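PDB 4IT7: CPI from Ascaris lumbricoides, which probably inhibits cysteine proteases of the papain type. Local coordinates for residues A21-A26 with L60-A65; T91-E96 with T106-K111. All blocks are in the same frame, centred on the assembly; numbering follows the deposited sequence.

Contact 1: residues A21-A26 with L60-A65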
ATOM      1  N   ALA A  21       3.540   3.295   8.072  1.00 43.33           N
ATOM      2  CA  ALA A  21       3.507   4.609   7.378  1.00 40.59           C
ATOM      3  C   ALA A  21       3.592   4.412   5.890  1.00 42.34           C
ATOM      4  O   ALA A  21       2.750   4.923   5.145  1.00 43.20           O
ATOM      5  CB  ALA A  21       4.665   5.485   7.839  1.00 44.78           C
ATOM      6  N   LEU A  22       4.582   3.639   5.447  1.00 31.96           N
ATOM      7  CA  LEU A  22       4.704   3.399   4.027  1.00 35.99           C
ATOM      8  C   LEU A  22       3.476   2.695   3.398  1.00 37.15           C
ATOM      9  O   LEU A  22       3.050   3.089   2.292  1.00 31.30           O
ATOM     10  CB  LEU A  22       5.970   2.612   3.683  1.00 37.92           C
ATOM     11  CG  LEU A  22       7.377   3.209   3.798  1.00 38.10           C
ATOM     12  CD1 LEU A  22       8.360   2.210   3.216  1.00 34.71           C
ATOM     13  CD2 LEU A  22       7.575   4.615   3.230  1.00 34.62           C
ATOM     14  N   ALA A  23       2.926   1.665   4.077  1.00 37.16           N
ATOM     15  CA  ALA A  23       1.702   0.960   3.585  1.00 34.36           C
ATOM     16  C   ALA A  23       0.552   1.990   3.432  1.00 30.59           C
ATOM     17  O   ALA A  23      -0.157   1.977   2.456  1.00 35.09           O
ATOM     18  CB  ALA A  23       1.304  -0.192   4.509  1.00 33.33           C
ATOM     19  N   GLY A  24       0.443   2.901   4.390  1.00 29.89           N
ATOM     20  CA  GLY A  24      -0.588   3.900   4.407  1.00 32.53           C
ATOM     21  C   GLY A  24      -0.488   4.742   3.164  1.00 34.08           C
ATOM     22  O   GLY A  24      -1.487   5.050   2.537  1.00 36.30           O
ATOM     23  N   LYS A  25       0.737   5.096   2.807  1.00 33.08           N
ATOM     24  CA  LYS A  25       0.961   5.964   1.674  1.00 32.96           C
ATOM     25  C   LYS A  25       0.707   5.182   0.418  1.00 32.69           C
ATOM     26  O   LYS A  25       0.180   5.754  -0.563  1.00 30.28           O
ATOM     27  CB  LYS A  25       2.367   6.584   1.668  1.00 34.26           C
ATOM     28  CG  LYS A  25       2.568   7.745   2.642  1.00 41.70           C
ATOM     29  CD  LYS A  25       3.968   8.405   2.527  1.00 45.39           C
ATOM     30  CE  LYS A  25       5.023   7.637   3.318  1.00 51.36           C
ATOM     31  NZ  LYS A  25       6.436   8.195   3.281  1.00 46.28           N
ATOM     32  N   ALA A  26       1.055   3.890   0.415  1.00 26.94           N
ATOM     33  CA  ALA A  26       0.842   3.084  -0.788  1.00 31.36           C
ATOM     34  C   ALA A  26      -0.690   2.907  -1.032  1.00 32.85           C
ATOM     35  O   ALA A  26      -1.150   2.907  -2.187  1.00 32.50           O
ATOM     36  CB  ALA A  26       1.529   1.732  -0.672  1.00 34.04           C
ATOM     37  N   LEU A  60       6.237  -4.196  -0.584  1.00 39.40           N
ATOM     38  CA  LEU A  60       5.170  -4.565   0.319  1.00 40.58           C
ATOM     39  C   LEU A  60       4.120  -5.336  -0.438  1.00 39.18           C
ATOM     40  O   LEU A  60       3.885  -5.077  -1.623  1.00 39.41           O
ATOM     41  CB  LEU A  60       4.503  -3.322   0.975  1.00 36.05           C
ATOM     42  CG  LEU A  60       5.352  -2.219   1.603  1.00 35.72           C
ATOM     43  CD1 LEU A  60       4.476  -1.042   1.979  1.00 31.56           C
ATOM     44  CD2 LEU A  60       6.102  -2.741   2.824  1.00 35.20           C
ATOM     45  N   GLU A  61       3.512  -6.298   0.261  1.00 38.40           N
ATOM     46  CA  GLU A  61       2.311  -6.931  -0.222  1.00 37.49           C
ATOM     47  C   GLU A  61       1.247  -6.542   0.748  1.00 37.01           C
ATOM     48  O   GLU A  61       1.366  -6.807   1.932  1.00 35.03           O
ATOM     49  CB  GLU A  61       2.424  -8.431  -0.191  1.00 41.39           C
ATOM     50  CG  GLU A  61       3.114  -9.074  -1.373  1.00 48.09           C
ATOM     51  CD  GLU A  61       3.198 -10.585  -1.148  1.00 56.04           C
ATOM     52  OE1 GLU A  61       3.815 -11.011  -0.151  1.00 54.82           O
ATOM     53  OE2 GLU A  61       2.615 -11.354  -1.931  1.00 56.37           O
ATOM     54  N   LEU A  62       0.193  -5.926   0.215  1.00 35.67           N
ATOM     55  CA  LEU A  62      -0.912  -5.440   0.996  1.00 34.81           C
ATOM     56  C   LEU A  62      -2.136  -6.238   0.631  1.00 36.40           C
ATOM     57  O   LEU A  62      -2.427  -6.454  -0.558  1.00 37.23           O
ATOM     58  CB  LEU A  62      -1.157  -3.938   0.691  1.00 31.46           C
ATOM     59  CG  LEU A  62       0.062  -3.005   0.927  1.00 34.87           C
ATOM     60  CD1 LEU A  62      -0.236  -1.569   0.502  1.00 29.00           C
ATOM     61  CD2 LEU A  62       0.484  -3.004   2.378  1.00 31.53           C
ATOM     62  N   LEU A  63      -2.865  -6.664   1.652  1.00 34.75           N
ATOM     63  CA  LEU A  63      -4.168  -7.265   1.440  1.00 35.26           C
ATOM     64  C   LEU A  63      -5.185  -6.149   1.641  1.00 31.55           C
ATOM     65  O   LEU A  63      -5.257  -5.561   2.748  1.00 34.68           O
ATOM     66  CB  LEU A  63      -4.411  -8.386   2.478  1.00 33.13           C
ATOM     67  CG  LEU A  63      -5.808  -9.001   2.451  1.00 36.26           C
ATOM     68  CD1 LEU A  63      -6.080  -9.610   1.081  1.00 34.50           C
ATOM     69  CD2 LEU A  63      -5.956 -10.025   3.604  1.00 32.77           C
ATOM     70  N   ILE A  64      -5.980  -5.852   0.604  1.00 30.03           N
ATOM     71  CA  ILE A  64      -6.885  -4.709   0.683  1.00 35.74           C
ATOM     72  C   ILE A  64      -8.328  -5.139   0.417  1.00 40.68           C
ATOM     73  O   ILE A  64      -8.559  -6.112  -0.325  1.00 34.24           O
ATOM     74  CB  ILE A  64      -6.452  -3.522  -0.257  1.00 35.75           C
ATOM     75  CG1 ILE A  64      -6.750  -3.841  -1.727  1.00 34.07           C
ATOM     76  CG2 ILE A  64      -4.944  -3.180  -0.068  1.00 33.44           C
ATOM     77  CD1 ILE A  64      -6.797  -2.616  -2.618  1.00 35.71           C
ATOM     78  N   ALA A  65      -9.280  -4.391   0.994  1.00 37.08           N
ATOM     79  CA  ALA A  65     -10.712  -4.658   0.787  1.00 41.34           C
ATOM     80  C   ALA A  65     -11.477  -3.408   0.411  1.00 41.56           C
ATOM     81  O   ALA A  65     -11.123  -2.343   0.875  1.00 38.09           O
ATOM     82  CB  ALA A  65     -11.343  -5.295   2.038  1.00 37.81           C
TER
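A23 carries most of the helix side of this contact, meeting both L60 and L62 with its CB. The apolar side-chain contacts come first. The closest pair is A23 CB with L62 CD2, 3.6 Å apart, while the other branch of L62 reaches one helical turn further on, with L62 CD1 3.9 Å from A26 CB. L62 therefore spreads its two methyls over two alanines three residues apart. Its CG lies anti to the carbonyl carbon (chi1 -57°), beside the backbone N, and the methyls beyond it meet A23 and A26. L60 CD1 packs against A23 CB as well, and at 4.3 Å it is also near L22 CB.

A second kind of contact falls on the helix backbone: the same methyl, L60 CD1, lies 3.8 Å from both A23 N and A23 CA.

The segment axes approach to 9.9 Å at a crossing angle of -64°, so the strand runs steeply across the helix. This is the helix-on-sheet packing of the cystatin fold, helix 17-33 lying over strand 56-70. No hydrogen bond joins the segments and all five touching residues are buried: the interface rests on leucine methyls packed against A23, A26, L22 and the helix backbone.

Contact 2: residues T91-E96 with T106-K111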
ATOM      1  N   THR A  91       1.058  -5.768  -4.786  1.00 39.02           N
ATOM      2  CA  THR A  91       2.485  -5.602  -4.639  1.00 43.66           C
ATOM      3  C   THR A  91       2.849  -4.130  -4.974  1.00 46.02           C
ATOM      4  O   THR A  91       2.480  -3.573  -6.027  1.00 42.64           O
ATOM      5  CB  THR A  91       3.207  -6.600  -5.547  1.00 42.74           C
ATOM      6  OG1 THR A  91       2.759  -7.908  -5.203  1.00 47.13           O
ATOM      7  CG2 THR A  91       4.729  -6.533  -5.371  1.00 41.50           C
ATOM      8  N   VAL A  92       3.512  -3.499  -4.019  1.00 41.91           N
ATOM      9  CA  VAL A  92       3.872  -2.095  -4.062  1.00 42.13           C
ATOM     10  C   VAL A  92       5.370  -2.000  -3.758  1.00 45.84           C
ATOM     11  O   VAL A  92       5.854  -2.674  -2.825  1.00 45.77           O
ATOM     12  CB  VAL A  92       3.134  -1.268  -2.987  1.00 44.89           C
ATOM     13  CG1 VAL A  92       3.330   0.225  -3.243  1.00 50.69           C
ATOM     14  CG2 VAL A  92       1.648  -1.586  -2.963  1.00 48.67           C
ATOM     15  N   ALA A  93       6.086  -1.200  -4.561  1.00 39.24           N
ATOM     16  CA  ALA A  93       7.498  -0.908  -4.370  1.00 35.40           C
ATOM     17  C   ALA A  93       7.653   0.575  -4.045  1.00 39.11           C
ATOM     18  O   ALA A  93       7.101   1.474  -4.718  1.00 38.24           O
ATOM     19  CB  ALA A  93       8.312  -1.311  -5.592  1.00 35.93           C
ATOM     20  N   ILE A  94       8.332   0.831  -2.937  1.00 38.56           N
ATOM     21  CA  ILE A  94       8.650   2.171  -2.592  1.00 39.69           C
ATOM     22  C   ILE A  94      10.161   2.406  -2.559  1.00 47.66           C
ATOM     23  O   ILE A  94      10.922   1.653  -1.922  1.00 44.92           O
ATOM     24  CB  ILE A  94       7.905   2.697  -1.366  1.00 37.32           C
ATOM     25  CG1 ILE A  94       8.886   3.403  -0.495  1.00 39.86           C
ATOM     26  CG2 ILE A  94       7.038   1.635  -0.672  1.00 42.89           C
ATOM     27  CD1 ILE A  94       8.358   4.757  -0.090  1.00 37.06           C
ATOM     28  N   TRP A  95      10.573   3.439  -3.299  1.00 43.00           N
ATOM     29  CA  TRP A  95      11.967   3.723  -3.568  1.00 42.91           C
ATOM     30  C   TRP A  95      12.338   5.063  -3.018  1.00 40.26           C
ATOM     31  O   TRP A  95      11.748   6.088  -3.398  1.00 34.66           O
ATOM     32  CB  TRP A  95      12.227   3.657  -5.067  1.00 46.83           C
ATOM     33  CG  TRP A  95      13.683   3.682  -5.397  1.00 49.93           C
ATOM     34  CD1 TRP A  95      14.745   3.359  -4.557  1.00 52.21           C
ATOM     35  CD2 TRP A  95      14.294   4.027  -6.677  1.00 53.70           C
ATOM     36  NE1 TRP A  95      15.930   3.473  -5.216  1.00 50.57           N
ATOM     37  CE2 TRP A  95      15.733   3.891  -6.491  1.00 53.63           C
ATOM     38  CE3 TRP A  95      13.807   4.437  -7.929  1.00 61.71           C
ATOM     39  CZ2 TRP A  95      16.639   4.149  -7.526  1.00 59.58           C
ATOM     40  CZ3 TRP A  95      14.729   4.685  -8.961  1.00 58.59           C
ATOM     41  CH2 TRP A  95      16.106   4.540  -8.765  1.00 57.46           C
ATOM     42  N   GLU A  96      13.292   5.060  -2.088  1.00 36.42           N
ATOM     43  CA  GLU A  96      13.743   6.292  -1.445  1.00 39.23           C
ATOM     44  C   GLU A  96      15.203   6.649  -1.666  1.00 34.98           C
ATOM     45  O   GLU A  96      16.108   5.828  -1.475  1.00 33.20           O
ATOM     46  CB  GLU A  96      13.462   6.299   0.039  1.00 35.60           C
ATOM     47  CG  GLU A  96      12.190   5.643   0.441  1.00 39.42           C
ATOM     48  CD  GLU A  96      12.241   5.247   1.891  1.00 37.37           C
ATOM     49  OE1 GLU A  96      12.255   6.146   2.719  1.00 39.20           O
ATOM     50  OE2 GLU A  96      12.286   4.041   2.203  1.00 43.94           O
ATOM     51  N   THR A 106       5.571   2.956  -6.392  1.00 43.21           N
ATOM     52  CA  THR A 106       5.103   2.259  -7.588  1.00 40.06           C
ATOM     53  C   THR A 106       4.137   1.142  -7.203  1.00 42.84           C
ATOM     54  O   THR A 106       4.518   0.224  -6.476  1.00 41.61           O
ATOM     55  CB  THR A 106       6.288   1.616  -8.306  1.00 42.20           C
ATOM     56  OG1 THR A 106       7.190   2.652  -8.717  1.00 47.61           O
ATOM     57  CG2 THR A 106       5.850   0.828  -9.495  1.00 42.10           C
ATOM     58  N   ILE A 107       2.888   1.209  -7.661  1.00 41.73           N
ATOM     59  CA  ILE A 107       1.983   0.046  -7.519  1.00 44.45           C
ATOM     60  C   ILE A 107       2.299  -0.893  -8.631  1.00 45.72           C
ATOM     61  O   ILE A 107       2.064  -0.553  -9.773  1.00 51.45           O
ATOM     62  CB  ILE A 107       0.490   0.375  -7.638  1.00 42.02           C
ATOM     63  CG1 ILE A 107       0.113   1.647  -6.862  1.00 44.69           C
ATOM     64  CG2 ILE A 107      -0.346  -0.865  -7.248  1.00 48.13           C
ATOM     65  CD1 ILE A 107       0.465   1.622  -5.388  1.00 48.51           C
ATOM     66  N   LYS A 108       2.786  -2.078  -8.294  1.00 47.57           N
ATOM     67  CA  LYS A 108       3.377  -2.994  -9.242  1.00 49.90           C
ATOM     68  C   LYS A 108       2.330  -3.882  -9.926  1.00 54.54           C
ATOM     69  O   LYS A 108       2.412  -4.189 -11.130  1.00 58.49           O
ATOM     70  CB  LYS A 108       4.414  -3.832  -8.491  1.00 54.36           C
ATOM     71  CG  LYS A 108       5.731  -4.042  -9.224  1.00 56.80           C
ATOM     72  CD  LYS A 108       6.588  -2.791  -9.222  1.00 57.55           C
ATOM     73  CE  LYS A 108       7.679  -2.888 -10.285  1.00 68.21           C
ATOM     74  NZ  LYS A 108       7.198  -2.718 -11.700  1.00 60.27           N
ATOM     75  N   GLU A 109       1.342  -4.298  -9.145  1.00 52.41           N
ATOM     76  CA  GLU A 109       0.231  -5.118  -9.622  1.00 52.58           C
ATOM     77  C   GLU A 109      -0.697  -5.249  -8.443  1.00 47.60           C
ATOM     78  O   GLU A 109      -0.213  -5.335  -7.322  1.00 42.71           O
ATOM     79  CB  GLU A 109       0.707  -6.515 -10.021  1.00 51.54           C
ATOM     80  CG  GLU A 109       0.607  -7.512  -8.878  1.00 56.53           C
ATOM     81  CD  GLU A 109       1.071  -8.897  -9.244  1.00 60.90           C
ATOM     82  OE1 GLU A 109       1.717  -9.066 -10.303  1.00 65.98           O
ATOM     83  OE2 GLU A 109       0.764  -9.826  -8.467  1.00 65.82           O
ATOM     84  N   CYS A 110      -2.004  -5.215  -8.698  1.00 43.28           N
ATOM     85  CA  CYS A 110      -3.053  -5.770  -7.799  1.00 51.73           C
ATOM     86  C   CYS A 110      -3.797  -6.961  -8.458  1.00 50.65           C
ATOM     87  O   CYS A 110      -4.002  -6.990  -9.671  1.00 65.82           O
ATOM     88  CB  CYS A 110      -4.099  -4.724  -7.404  1.00 45.85           C
ATOM     89  SG  CYS A 110      -3.559  -3.275  -6.446  1.00 45.70           S
ATOM     90  N   LYS A 111      -4.209  -7.937  -7.674  1.00 53.19           N
ATOM     91  CA  LYS A 111      -4.933  -9.054  -8.252  1.00 56.60           C
ATOM     92  C   LYS A 111      -5.903  -9.559  -7.201  1.00 65.40           C
ATOM     93  O   LYS A 111      -5.689  -9.317  -6.001  1.00 64.34           O
ATOM     94  CB  LYS A 111      -3.969 -10.159  -8.664  1.00 51.20           C
ATOM     95  CG  LYS A 111      -3.575 -11.032  -7.499  1.00 56.25           C
ATOM     96  CD  LYS A 111      -2.382 -11.904  -7.824  1.00 62.91           C
ATOM     97  CE  LYS A 111      -1.535 -12.057  -6.574  1.00 59.63           C
ATOM     98  NZ  LYS A 111      -0.118 -12.117  -7.009  1.00 65.92           N
TER
HETATM   99  O   HOH W   1       8.958   3.063  -6.629  1.00 36.03           O
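V92 and I107 face each other as a non-hydrogen-bonded antiparallel pair, their CA atoms 4.5 Å apart and their side chains side by side, pointing the same way. Traced outward, V92 CB lies near T106 O, and V92 CG1, anti to the backbone N (chi1 -169°), touches that oxygen and, in another direction, I107 CD1, with V92 CG1 to I107 CD1 at 3.8 Å. The other branch, CG2, is more distant from the same I107 methyl. The CA-H of V92 also points to T106 O, with V92 CA to T106 O at 3.4 Å. On the sheet face of V92 and I107, helix residues touch both: A26 reaches V92, R29 and I30 reach I107.

At A93 and T106 the pairing is regular. T106 N donates to A93 O at 2.7 Å, nearly straight at 171°, and A93 N returns a bond to T106 O in that carbonyl's plane. A water lies within bonding distance of A93 O and T106 OG1.

Beyond V92 the register slips by one, and K108 and E109 both face T91: a classic beta bulge. T91 O takes a 2.7 Å bond from K108 N, tilted 18° from the carbonyl plane, and a weak one from E109 N, while T91 N donates to E109 O. The side chains of T91 and K108 cross obliquely, with T91 CG2 4.1 Å from K108 CB. K111 NZ reaches back along its own strand to a salt bridge with E109 OE2 at 2.9 Å, and C110 is joined to C90 of the partner strand by a disulfide.

The hairpin of strands 88-97 and 102-112 is thus held by backbone bonds and the V92-I107 contact, with one strong and one weak donor on T91 O at the bulge and a covalent cross-link just beyond it.

In the fold
Contacts 1 and 2 lie in series along the chain, their centres 9 Å apart, and meet in one antiparallel sheet where strands 56-70 and 88-97 are neighbours. A probable hydrogen bond from L60 N to V92 O (2.7 Å) ties the strand of contact 1 to that of contact 2. Helix 17-33 spans both: A26 CB packs 3.5 Å from V92 CG1, and L22 CD2 is 3.4 Å from I94 CD1. A26 O also comes within 3.8 Å of I107 CD1, so the helix reaches strand 102-112, one of the two edge strands. Contact 1 is buried near the chain centre, whereas contact 2 belongs to the surface hairpin. Together they describe the sheet wrapped about a helix that marks a cystatin.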